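Local coordinates for exosome complex component Rrp42 (Pyrococcus abyssi, PDB 2PO1), which forms, with Rrp41, the hexameric RNase PH ring of the archaeal exosome, probably without catalysing RNA degradation itself but helping to shape the Rrp41 active site, at residues Met220-Thr225 with Val237-Gly243; Ile224-Asp229 with Ala253-Phe258; Glu40-Gly44 with Ala162-Asn166; Val55-Thr60 with Asp149-Ala155. Residues are numbered along the deposited sequence.

In the fold
Interactions 1 and 2 share Ile224 and Thr225 and build on the strand 222-228: interaction 1 pairs it with its hairpin partner through backbone hydrogen bonds, and interaction 2 covers one face with helix 247-275 through apolar packing. Interactions 3 and 4 instead both set helix 152-166 against the mixed sheet of the first RNase PH domain, with residues 162-166 on strand 39-43 and the first turn beside strand 51-57. Interactions 1, 2 and 4 are buried, and each also meets the Rrp41 chain; interaction 3 is partly buried and meets no other subunit. The two halves touch where Met153 of interaction 4 packs on Thr225, and a salt bridge, Glu40 to Lys56, ties interaction 3 to interaction 4.

Interaction 1 (Met220-Thr225 with Val237-Gly243); sequences MDGKIT and VQKSEGG
At the open end of a beta hairpin in the second RNase PH domain, strands 222-225 and 237-240 run antiparallel at 171°, axes 4.4 Å apart. Met220 (chi1 p) brings CE to 3.7 Å from Glu241 CG. At Asp221 and Gly222, a classic beta bulge faces Lys203 on the neighbouring strand; a water accepts weakly from Gly242 N and donates to Asp221 O. A CB on Gly222 would clash with Gly242 O, 3.1 Å from Gly222 CA. Lys223 and Ser240 form a hydrogen-bonded pair, with Ser240 N to Lys223 O at 2.9 Å and a weak Lys223 N to Ser240 O bond at 3.2 Å. Ile224 faces Lys239 in a non-hydrogen-bonded pair, CA to CA about 4 Å, and its CD1 lies 4.1 Å from Val237 CG1. Val237 and Gln238 carry the four-stranded sheet across the interface into a strand of the Rrp41 chain. Thr225 closes the register with Gln238: Thr225 N to Gln238 O is 2.8 Å, and Gln238 N to Thr225 O is 2.9 Å.

Interaction 2 (Ile224-Asp229 with Ala253-Phe258); sequences ITITTD and AVETAF
In the second RNase PH domain a helix covers one face of a four-stranded antiparallel sheet: residues 253-258 of the long C-terminal helix cross strand 224-228 at -49°, axes approaching to 8.1 Å. In the extended strand Ile224, Ile226 and Thr228 point toward the helix, while Thr225 and Thr227 point away. The nearest CA pairs are Ile226 with Val254 (6.0 Å) and Thr228 with Phe258 (6.1 Å). Apolar packing centres on Ile226 (chi1 m, chi2 m), whose CB sits 3.4 Å from Ala257 CB, CG1 4.0 Å from Ala253 CB and CD1 4.1 Å from Val254 CG2. Ile224 CG2 lies 4.0 Å from Ala253 CB. The small alanines, one helical turn apart, let the backbones come close. Asp229 OD2 bonds Thr231, and Thr228 O receives a weak bond from Arg265 farther along the helix. The aromatic contact is CH-pi: with Phe258 at chi1 -89° and Thr228 at chi1 p, Thr228 CG2 stands 3.6 Å from the Phe258 ring centroid, 12° off its normal.

Interaction 3 (Glu40-Gly44 with Ala162-Asn166); sequences EIEVG and AALLN
Strand 40-43 is extended, and residues 162-166 of helix 152-166 run alongside it at only 28° between N-to-C directions (signed crossing angle -28°), with the axes 8.7 Å apart at closest approach. This is helix-on-sheet packing within the N-terminal half of an RNase PH fold subunit, made at an outermost strand of the chain's mixed sheet. The two segments converge at their C-terminal ends, where Gly44 CA and Asn166 CA are 6.2 Å apart. Gly44 leaves the strand at phi 79°, psi 24°, a conformation that favours glycine. Within the helix, Asn166 N bonds Ala162 O at 2.9 Å.

Ile41 and Val43 point toward the helix, whereas Glu42 points away. Ile41 (chi1 m, chi2 t) places CG2 3.9 Å from Ala162 CB; its side chain also meets Ile268 and Ala271 of the C-terminal helix, so it lies between two helices. Val43, with an off-well chi1 of 120°, sets CG2 3.7 Å from Ala162 CB and 3.3 Å from Ala162 O. Its CG1 comes to 3.0 Å from Asn166 ND2, a tight approach. The Asn166 side chain (chi1 t) also places OD1 to accept a hydrogen bond from Ser52 N on strand 51-57. Just beyond the end of strand 40-43, Gly44 CA lies 3.1 Å from Asn166 OD1.

Interaction 4 (Val55-Thr60 with Asp149-Ala155); sequences VKLGST and DGNLMDA
A type II' beta turn, Leu57 to Thr60, closes a two-residue beta hairpin in the first RNase PH domain and packs against residues 149-151 and the N-capped start of helix 152-166. The nearest CA pairs are Thr60 with Asp149 (4.4 Å) and Val55 with Ala155 (6.1 Å). The positive phi of Gly58 (56°) favours glycine; Thr60 N to Leu57 O (2.8 Å) and Leu57 N to Thr60 O (2.9 Å) close the turn. Across the contact, the Thr60 hydroxyl (chi1 m) works both ways: Asp149 N donates to Thr60 OG1 at 2.8 Å, and Thr60 OG1 donates to Gly150 O at a very short 2.5 Å; the model places OG1 too close to a neighbour, so both distances are less sure. Arg37 also donates to Asp149 O and Gly150 O. A water accepts from Ser59 N and donates to Asp149 OD1, whose main partner is a basic Rrp41 side chain. Asn151 OD1 caps Asp154 N at 3.3 Å, while Asn151 ND2 donates to Asp154 OD2 at 2.9 Å and to Asp211. Tyr36 and Thr200 also bind Asp154. Beneath, Leu57 CD2 packs 3.9 Å from Ala155 CB, and Thr60 CG2 sits 3.7 Å from that same CB.

Interaction 1 (Met220-Thr225 with Val237-Gly243)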
loop_
_atom_site.group_PDB
_atom_site.type_symbol
_atom_site.label_atom_id
_atom_site.label_comp_id
_atom_site.label_asym_id
_atom_site.label_seq_id
_atom_site.Cartn_x
_atom_site.Cartn_y
_atom_site.Cartn_z
ATOM N N MET C 220 27.053 11.893 16.163
ATOM C CA MET C 220 27.523 12.884 15.238
ATOM C C MET C 220 26.559 14.050 15.137
ATOM O O MET C 220 25.362 13.932 15.414
ATOM C CB MET C 220 27.729 12.263 13.845
ATOM C CG MET C 220 26.459 11.777 13.224
ATOM S SD MET C 220 26.782 11.056 11.655
ATOM C CE MET C 220 25.112 10.481 11.350
ATOM N N ASP C 221 27.090 15.165 14.688
ATOM C CA ASP C 221 26.277 16.312 14.436
ATOM C C ASP C 221 25.672 16.180 13.079
ATOM O O ASP C 221 24.501 16.457 12.888
ATOM C CB ASP C 221 27.142 17.563 14.510
ATOM C CG ASP C 221 27.437 17.927 15.917
ATOM O OD1 ASP C 221 26.470 18.136 16.671
ATOM O OD2 ASP C 221 28.605 17.929 16.293
ATOM N N GLY C 222 26.464 15.711 12.133
ATOM C CA GLY C 222 26.028 15.665 10.742
ATOM C C GLY C 222 27.004 14.812 9.976
ATOM O O GLY C 222 27.943 14.268 10.549
ATOM N N LYS C 223 26.781 14.685 8.669
ATOM C CA LYS C 223 27.539 13.710 7.923
ATOM C C LYS C 223 27.590 14.207 6.523
ATOM O O LYS C 223 26.724 14.960 6.121
ATOM C CB LYS C 223 26.789 12.397 7.999
ATOM C CG LYS C 223 27.158 11.365 7.006
ATOM C CD LYS C 223 26.328 10.133 7.298
ATOM C CE LYS C 223 27.145 9.198 8.127
ATOM N NZ LYS C 223 26.564 7.862 8.333
ATOM N N ILE C 224 28.645 13.861 5.805
ATOM C CA ILE C 224 28.749 14.290 4.428
ATOM C C ILE C 224 29.406 13.180 3.681
ATOM O O ILE C 224 30.344 12.553 4.178
ATOM C CB ILE C 224 29.564 15.676 4.244
ATOM C CG1 ILE C 224 29.445 16.158 2.787
ATOM C CG2 ILE C 224 31.001 15.520 4.663
ATOM C CD1 ILE C 224 29.835 17.602 2.558
ATOM N N THR C 225 28.850 12.889 2.508
ATOM C CA THR C 225 29.385 11.836 1.668
ATOM C C THR C 225 29.828 12.487 0.393
ATOM O O THR C 225 29.092 13.306 -0.163
ATOM C CB THR C 225 28.312 10.802 1.335
ATOM O OG1 THR C 225 28.003 10.035 2.506
ATOM C CG2 THR C 225 28.797 9.900 0.234
ATOM N N VAL C 237 27.536 14.214 -4.003
ATOM C CA VAL C 237 27.804 14.735 -2.665
ATOM C C VAL C 237 26.496 14.767 -1.986
ATOM O O VAL C 237 25.503 15.109 -2.619
ATOM C CB VAL C 237 28.341 16.177 -2.702
ATOM C CG1 VAL C 237 28.514 16.739 -1.250
ATOM C CG2 VAL C 237 29.685 16.189 -3.398
ATOM N N GLN C 238 26.502 14.410 -0.704
ATOM C CA GLN C 238 25.332 14.434 0.097
ATOM C C GLN C 238 25.747 14.667 1.538
ATOM O O GLN C 238 26.245 13.769 2.231
ATOM C CB GLN C 238 24.565 13.100 -0.024
ATOM C CG GLN C 238 23.291 13.141 0.680
ATOM C CD GLN C 238 22.117 13.395 -0.213
ATOM O OE1 GLN C 238 22.252 13.866 -1.344
ATOM N NE2 GLN C 238 20.916 13.026 0.278
ATOM N N LYS C 239 25.529 15.897 1.973
ATOM C CA LYS C 239 25.436 16.170 3.398
ATOM C C LYS C 239 24.117 15.492 3.790
ATOM O O LYS C 239 23.076 15.715 3.116
ATOM C CB LYS C 239 25.357 17.667 3.634
ATOM C CG LYS C 239 25.384 18.032 5.102
ATOM C CD LYS C 239 23.995 18.165 5.662
ATOM C CE LYS C 239 24.070 18.637 7.125
ATOM N NZ LYS C 239 22.710 19.062 7.590
ATOM N N SER C 240 24.167 14.639 4.833
ATOM C CA SER C 240 23.031 13.929 5.358
ATOM C C SER C 240 22.884 14.152 6.879
ATOM O O SER C 240 23.820 14.557 7.559
ATOM C CB SER C 240 23.078 12.437 5.035
ATOM O OG SER C 240 24.209 11.820 5.592
ATOM N N GLU C 241 21.686 13.903 7.385
ATOM C CA GLU C 241 21.328 14.164 8.792
ATOM C C GLU C 241 21.472 15.651 9.006
ATOM O O GLU C 241 21.539 16.391 8.016
ATOM C CB GLU C 241 22.226 13.373 9.763
ATOM C CG GLU C 241 22.309 11.888 9.466
ATOM C CD GLU C 241 20.933 11.297 9.148
ATOM O OE1 GLU C 241 20.795 10.551 8.186
ATOM O OE2 GLU C 241 19.977 11.660 9.820
ATOM N N GLY C 242 21.470 16.078 10.276
ATOM C CA GLY C 242 21.472 17.488 10.609
ATOM C C GLY C 242 22.890 18.032 10.696
ATOM O O GLY C 242 23.787 17.608 9.972
ATOM N N GLY C 243 23.094 18.987 11.586
ATOM C CA GLY C 243 24.417 19.637 11.653
ATOM C C GLY C 243 24.659 20.537 10.468
ATOM O O GLY C 243 23.817 20.681 9.583
HETATM O O HOH W 1 22.388 14.202 13.019
HETATM O O HOH W 2 25.792 11.526 3.481
#

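Interaction 2 (Ile224-Asp229 with Ala253-Phe258)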
loop_
_atom_site.group_PDB
_atom_site.type_symbol
_atom_site.label_atom_id
_atom_site.label_comp_id
_atom_site.label_asym_id
_atom_site.label_seq_id
_atom_site.Cartn_x
_atom_site.Cartn_y
_atom_site.Cartn_z
ATOM N N ILE C 224 28.645 13.861 5.805
ATOM C CA ILE C 224 28.749 14.290 4.428
ATOM C C ILE C 224 29.406 13.180 3.681
ATOM O O ILE C 224 30.344 12.553 4.178
ATOM C CB ILE C 224 29.564 15.676 4.244
ATOM C CG1 ILE C 224 29.445 16.158 2.787
ATOM C CG2 ILE C 224 31.001 15.520 4.663
ATOM C CD1 ILE C 224 29.835 17.602 2.558
ATOM N N THR C 225 28.850 12.889 2.508
ATOM C CA THR C 225 29.385 11.836 1.668
ATOM C C THR C 225 29.828 12.487 0.393
ATOM O O THR C 225 29.092 13.306 -0.163
ATOM C CB THR C 225 28.312 10.802 1.335
ATOM O OG1 THR C 225 28.003 10.035 2.506
ATOM C CG2 THR C 225 28.797 9.900 0.234
ATOM N N ILE C 226 31.077 12.202 0.017
ATOM C CA ILE C 226 31.672 12.601 -1.256
ATOM C C ILE C 226 31.992 11.354 -2.059
ATOM O O ILE C 226 32.783 10.525 -1.622
ATOM C CB ILE C 226 33.070 13.325 -1.056
ATOM C CG1 ILE C 226 33.029 14.328 0.113
ATOM C CG2 ILE C 226 33.518 13.944 -2.340
ATOM C CD1 ILE C 226 31.995 15.456 -0.112
ATOM N N THR C 227 31.424 11.243 -3.248
ATOM C CA THR C 227 31.677 10.128 -4.106
ATOM C C THR C 227 32.493 10.554 -5.300
ATOM O O THR C 227 32.120 11.488 -6.009
ATOM C CB THR C 227 30.333 9.566 -4.629
ATOM O OG1 THR C 227 29.534 9.223 -3.517
ATOM C CG2 THR C 227 30.562 8.350 -5.525
ATOM N N THR C 228 33.619 9.888 -5.516
ATOM C CA THR C 228 34.557 10.309 -6.511
ATOM C C THR C 228 35.001 9.096 -7.306
ATOM O O THR C 228 34.980 7.980 -6.779
ATOM C CB THR C 228 35.788 10.995 -5.885
ATOM O OG1 THR C 228 36.455 10.062 -5.048
ATOM C CG2 THR C 228 35.352 12.174 -5.055
ATOM N N ASP C 229 35.424 9.319 -8.555
ATOM C CA ASP C 229 35.991 8.226 -9.373
ATOM C C ASP C 229 37.487 8.387 -9.600
ATOM O O ASP C 229 38.073 9.366 -9.120
ATOM C CB ASP C 229 35.254 8.055 -10.715
ATOM C CG ASP C 229 35.331 9.274 -11.588
ATOM O OD1 ASP C 229 34.365 9.458 -12.360
ATOM O OD2 ASP C 229 36.329 10.054 -11.550
ATOM N N ALA C 253 36.778 17.474 3.127
ATOM C CA ALA C 253 36.114 16.219 2.907
ATOM C C ALA C 253 36.369 15.775 1.446
ATOM O O ALA C 253 36.638 14.597 1.173
ATOM C CB ALA C 253 34.595 16.392 3.139
ATOM N N VAL C 254 36.282 16.724 0.504
ATOM C CA VAL C 254 36.370 16.366 -0.917
ATOM C C VAL C 254 37.751 15.800 -1.150
ATOM O O VAL C 254 37.947 14.696 -1.695
ATOM C CB VAL C 254 36.182 17.600 -1.828
ATOM C CG1 VAL C 254 36.532 17.216 -3.223
ATOM C CG2 VAL C 254 34.718 18.078 -1.796
ATOM N N GLU C 255 38.719 16.545 -0.667
ATOM C CA GLU C 255 40.076 16.169 -0.882
ATOM C C GLU C 255 40.434 14.819 -0.243
ATOM O O GLU C 255 41.025 13.950 -0.871
ATOM C CB GLU C 255 40.947 17.326 -0.423
ATOM C CG GLU C 255 42.309 16.986 -0.297
ATOM C CD GLU C 255 43.167 18.188 -0.533
ATOM O OE1 GLU C 255 42.599 19.296 -0.708
ATOM O OE2 GLU C 255 44.406 18.005 -0.552
ATOM N N THR C 256 40.045 14.641 1.006
ATOM C CA THR C 256 40.280 13.418 1.733
ATOM C C THR C 256 39.532 12.242 1.150
ATOM O O THR C 256 40.058 11.165 1.154
ATOM C CB THR C 256 39.818 13.607 3.174
ATOM O OG1 THR C 256 40.453 14.767 3.656
ATOM C CG2 THR C 256 40.196 12.423 4.033
ATOM N N ALA C 257 38.287 12.454 0.695
ATOM C CA ALA C 257 37.501 11.502 -0.090
ATOM C C ALA C 257 38.280 10.868 -1.247
ATOM O O ALA C 257 38.317 9.632 -1.375
ATOM C CB ALA C 257 36.280 12.205 -0.648
ATOM N N PHE C 258 38.893 11.721 -2.075
ATOM C CA PHE C 258 39.622 11.287 -3.268
ATOM C C PHE C 258 40.737 10.375 -2.877
ATOM O O PHE C 258 41.077 9.449 -3.601
ATOM C CB PHE C 258 40.279 12.469 -3.967
ATOM C CG PHE C 258 39.401 13.113 -4.976
ATOM C CD1 PHE C 258 38.731 14.286 -4.690
ATOM C CD2 PHE C 258 39.187 12.512 -6.199
ATOM C CE1 PHE C 258 37.875 14.864 -5.627
ATOM C CE2 PHE C 258 38.371 13.093 -7.121
ATOM C CZ PHE C 258 37.718 14.276 -6.837
#

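Interaction 3 (Glu40-Gly44 with Ala162-Asn166)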
loop_
_atom_site.group_PDB
_atom_site.type_symbol
_atom_site.label_atom_id
_atom_site.label_comp_id
_atom_site.label_asym_id
_atom_site.label_seq_id
_atom_site.Cartn_x
_atom_site.Cartn_y
_atom_site.Cartn_z
ATOM N N GLU C 40 36.540 -5.622 4.167
ATOM C CA GLU C 40 36.559 -6.911 3.482
ATOM C C GLU C 40 35.646 -6.779 2.290
ATOM O O GLU C 40 34.511 -6.412 2.460
ATOM C CB GLU C 40 36.010 -8.023 4.385
ATOM C CG GLU C 40 37.004 -8.694 5.307
ATOM C CD GLU C 40 36.384 -9.900 6.082
ATOM O OE1 GLU C 40 36.480 -9.918 7.337
ATOM O OE2 GLU C 40 35.792 -10.814 5.441
ATOM N N ILE C 41 36.145 -7.037 1.082
ATOM C CA ILE C 41 35.295 -7.024 -0.113
ATOM C C ILE C 41 35.430 -8.411 -0.708
ATOM O O ILE C 41 36.546 -8.927 -0.881
ATOM C CB ILE C 41 35.731 -5.955 -1.134
ATOM C CG1 ILE C 41 35.687 -4.575 -0.484
ATOM C CG2 ILE C 41 34.794 -5.981 -2.363
ATOM C CD1 ILE C 41 36.361 -3.540 -1.289
ATOM N N GLU C 42 34.305 -9.064 -0.911
ATOM C CA GLU C 42 34.325 -10.345 -1.556
ATOM C C GLU C 42 33.243 -10.374 -2.566
ATOM O O GLU C 42 32.065 -10.213 -2.232
ATOM C CB GLU C 42 34.123 -11.486 -0.580
ATOM C CG GLU C 42 34.534 -12.828 -1.215
ATOM C CD GLU C 42 34.250 -14.020 -0.344
ATOM O OE1 GLU C 42 34.396 -15.150 -0.852
ATOM O OE2 GLU C 42 33.892 -13.835 0.842
ATOM N N VAL C 43 33.634 -10.638 -3.798
ATOM C CA VAL C 43 32.785 -10.424 -4.962
ATOM C C VAL C 43 32.329 -11.768 -5.525
ATOM O O VAL C 43 32.991 -12.774 -5.342
ATOM C CB VAL C 43 33.591 -9.489 -5.892
ATOM C CG1 VAL C 43 33.878 -10.055 -7.216
ATOM C CG2 VAL C 43 32.978 -8.140 -5.927
ATOM N N GLY C 44 31.134 -11.834 -6.083
ATOM C CA GLY C 44 30.691 -13.071 -6.720
ATOM C C GLY C 44 30.212 -14.131 -5.763
ATOM O O GLY C 44 30.191 -15.309 -6.088
ATOM N N ALA C 162 31.491 -2.778 -6.687
ATOM C CA ALA C 162 32.248 -4.030 -6.769
ATOM C C ALA C 162 31.359 -5.097 -7.395
ATOM O O ALA C 162 31.830 -5.945 -8.141
ATOM C CB ALA C 162 32.777 -4.465 -5.374
ATOM N N ALA C 163 30.058 -5.070 -7.112
ATOM C CA ALA C 163 29.169 -6.103 -7.648
ATOM C C ALA C 163 29.037 -5.875 -9.175
ATOM O O ALA C 163 29.096 -6.809 -9.979
ATOM C CB ALA C 163 27.824 -6.045 -6.951
ATOM N N LEU C 164 28.945 -4.609 -9.591
ATOM C CA LEU C 164 28.839 -4.260 -11.034
ATOM C C LEU C 164 30.097 -4.674 -11.797
ATOM O O LEU C 164 30.044 -5.192 -12.940
ATOM C CB LEU C 164 28.597 -2.754 -11.131
ATOM C CG LEU C 164 27.181 -2.346 -10.806
ATOM C CD1 LEU C 164 27.200 -0.862 -10.711
ATOM C CD2 LEU C 164 26.291 -2.752 -11.982
ATOM N N LEU C 165 31.245 -4.466 -11.165
ATOM C CA LEU C 165 32.507 -4.915 -11.739
ATOM C C LEU C 165 32.551 -6.419 -11.802
ATOM O O LEU C 165 33.120 -6.956 -12.694
ATOM C CB LEU C 165 33.702 -4.429 -10.942
ATOM C CG LEU C 165 33.928 -2.920 -11.087
ATOM C CD1 LEU C 165 34.781 -2.453 -9.915
ATOM C CD2 LEU C 165 34.528 -2.585 -12.463
ATOM N N ASN C 166 31.926 -7.083 -10.838
ATOM C CA ASN C 166 31.864 -8.549 -10.809
ATOM C C ASN C 166 30.869 -9.165 -11.787
ATOM O O ASN C 166 30.887 -10.387 -12.039
ATOM C CB ASN C 166 31.430 -8.981 -9.403
ATOM C CG ASN C 166 31.298 -10.461 -9.267
ATOM O OD1 ASN C 166 30.261 -10.936 -8.941
ATOM N ND2 ASN C 166 32.380 -11.197 -9.509
#

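Interaction 4 (Val55-Thr60 with Asp149-Ala155)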
loop_
_atom_site.group_PDB
_atom_site.type_symbol
_atom_site.label_atom_id
_atom_site.label_comp_id
_atom_site.label_asym_id
_atom_site.label_seq_id
_atom_site.Cartn_x
_atom_site.Cartn_y
_atom_site.Cartn_z
ATOM N N VAL C 55 30.409 -6.664 1.195
ATOM C CA VAL C 55 31.345 -5.696 1.766
ATOM C C VAL C 55 31.178 -5.591 3.268
ATOM O O VAL C 55 30.078 -5.554 3.745
ATOM C CB VAL C 55 31.235 -4.324 1.094
ATOM C CG1 VAL C 55 32.103 -3.297 1.780
ATOM C CG2 VAL C 55 31.722 -4.461 -0.358
ATOM N N LYS C 56 32.295 -5.623 4.002
ATOM C CA LYS C 56 32.304 -5.407 5.445
ATOM C C LYS C 56 33.178 -4.216 5.707
ATOM O O LYS C 56 34.337 -4.223 5.274
ATOM C CB LYS C 56 32.865 -6.643 6.164
ATOM C CG LYS C 56 32.101 -7.915 5.805
ATOM C CD LYS C 56 32.513 -9.098 6.685
ATOM C CE LYS C 56 32.143 -10.405 6.001
ATOM N NZ LYS C 56 32.911 -11.589 6.560
ATOM N N LEU C 57 32.602 -3.196 6.359
ATOM C CA LEU C 57 33.352 -2.081 6.916
ATOM C C LEU C 57 33.296 -2.338 8.416
ATOM O O LEU C 57 32.259 -2.123 9.031
ATOM C CB LEU C 57 32.651 -0.765 6.593
ATOM C CG LEU C 57 33.198 0.051 5.449
ATOM C CD1 LEU C 57 33.630 -0.755 4.169
ATOM C CD2 LEU C 57 32.322 1.251 5.118
ATOM N N GLY C 58 34.370 -2.918 8.963
ATOM C CA GLY C 58 34.356 -3.433 10.319
ATOM C C GLY C 58 33.198 -4.403 10.291
ATOM O O GLY C 58 33.165 -5.293 9.431
ATOM N N SER C 59 32.227 -4.152 11.166
ATOM C CA SER C 59 31.154 -5.080 11.387
ATOM C C SER C 59 29.947 -4.723 10.551
ATOM O O SER C 59 28.990 -5.455 10.552
ATOM C CB SER C 59 30.762 -5.072 12.859
ATOM O OG SER C 59 31.698 -5.798 13.639
ATOM N N THR C 60 29.960 -3.572 9.885
ATOM C CA THR C 60 28.909 -3.262 8.938
ATOM C C THR C 60 29.057 -4.227 7.767
ATOM O O THR C 60 30.131 -4.371 7.192
ATOM C CB THR C 60 29.031 -1.808 8.398
ATOM O OG1 THR C 60 28.545 -0.900 9.385
ATOM C CG2 THR C 60 28.221 -1.635 7.138
ATOM N N ASP C 149 26.499 -1.425 11.269
ATOM C CA ASP C 149 27.338 -0.968 12.343
ATOM C C ASP C 149 27.974 0.323 11.912
ATOM O O ASP C 149 29.131 0.572 12.233
ATOM C CB ASP C 149 28.439 -1.946 12.682
ATOM C CG ASP C 149 28.971 -1.726 14.101
ATOM O OD1 ASP C 149 30.151 -2.034 14.384
ATOM O OD2 ASP C 149 28.165 -1.264 14.960
ATOM N N GLY C 150 27.258 1.061 11.101
ATOM C CA GLY C 150 27.664 2.406 10.752
ATOM C C GLY C 150 28.206 2.474 9.360
ATOM O O GLY C 150 28.760 1.501 8.825
ATOM N N ASN C 151 28.140 3.674 8.780
ATOM C CA ASN C 151 28.588 3.879 7.424
ATOM C C ASN C 151 27.995 2.965 6.354
ATOM O O ASN C 151 28.702 2.424 5.538
ATOM C CB ASN C 151 30.140 4.022 7.355
ATOM C CG ASN C 151 30.573 4.752 6.125
ATOM O OD1 ASN C 151 29.739 5.366 5.458
ATOM N ND2 ASN C 151 31.897 4.755 5.831
ATOM N N LEU C 152 26.646 2.829 6.316
ATOM C CA LEU C 152 26.023 2.117 5.266
ATOM C C LEU C 152 26.341 2.734 3.912
ATOM O O LEU C 152 26.521 2.038 2.944
ATOM C CB LEU C 152 24.489 2.114 5.493
ATOM C CG LEU C 152 24.011 1.451 6.779
ATOM C CD1 LEU C 152 22.490 1.525 6.881
ATOM C CD2 LEU C 152 24.545 0.006 6.794
ATOM N N MET C 153 26.366 4.061 3.811
ATOM C CA MET C 153 26.538 4.673 2.537
ATOM C C MET C 153 27.788 4.167 1.832
ATOM O O MET C 153 27.737 3.714 0.685
ATOM C CB MET C 153 26.592 6.181 2.720
ATOM C CG MET C 153 26.785 6.856 1.414
ATOM S SD MET C 153 25.238 7.027 0.602
ATOM C CE MET C 153 24.430 8.264 1.645
ATOM N N ASP C 154 28.916 4.163 2.513
ATOM C CA ASP C 154 30.137 3.760 1.823
ATOM C C ASP C 154 30.128 2.278 1.595
ATOM O O ASP C 154 30.531 1.794 0.559
ATOM C CB ASP C 154 31.377 4.125 2.607
ATOM C CG ASP C 154 31.532 5.610 2.799
ATOM O OD1 ASP C 154 30.612 6.321 2.425
ATOM O OD2 ASP C 154 32.590 6.084 3.324
ATOM N N ALA C 155 29.671 1.546 2.580
ATOM C CA ALA C 155 29.657 0.085 2.449
ATOM C C ALA C 155 28.770 -0.277 1.264
ATOM O O ALA C 155 29.139 -1.130 0.486
ATOM C CB ALA C 155 29.148 -0.539 3.719
HETATM O O HOH W 3 32.135 -1.947 12.945
#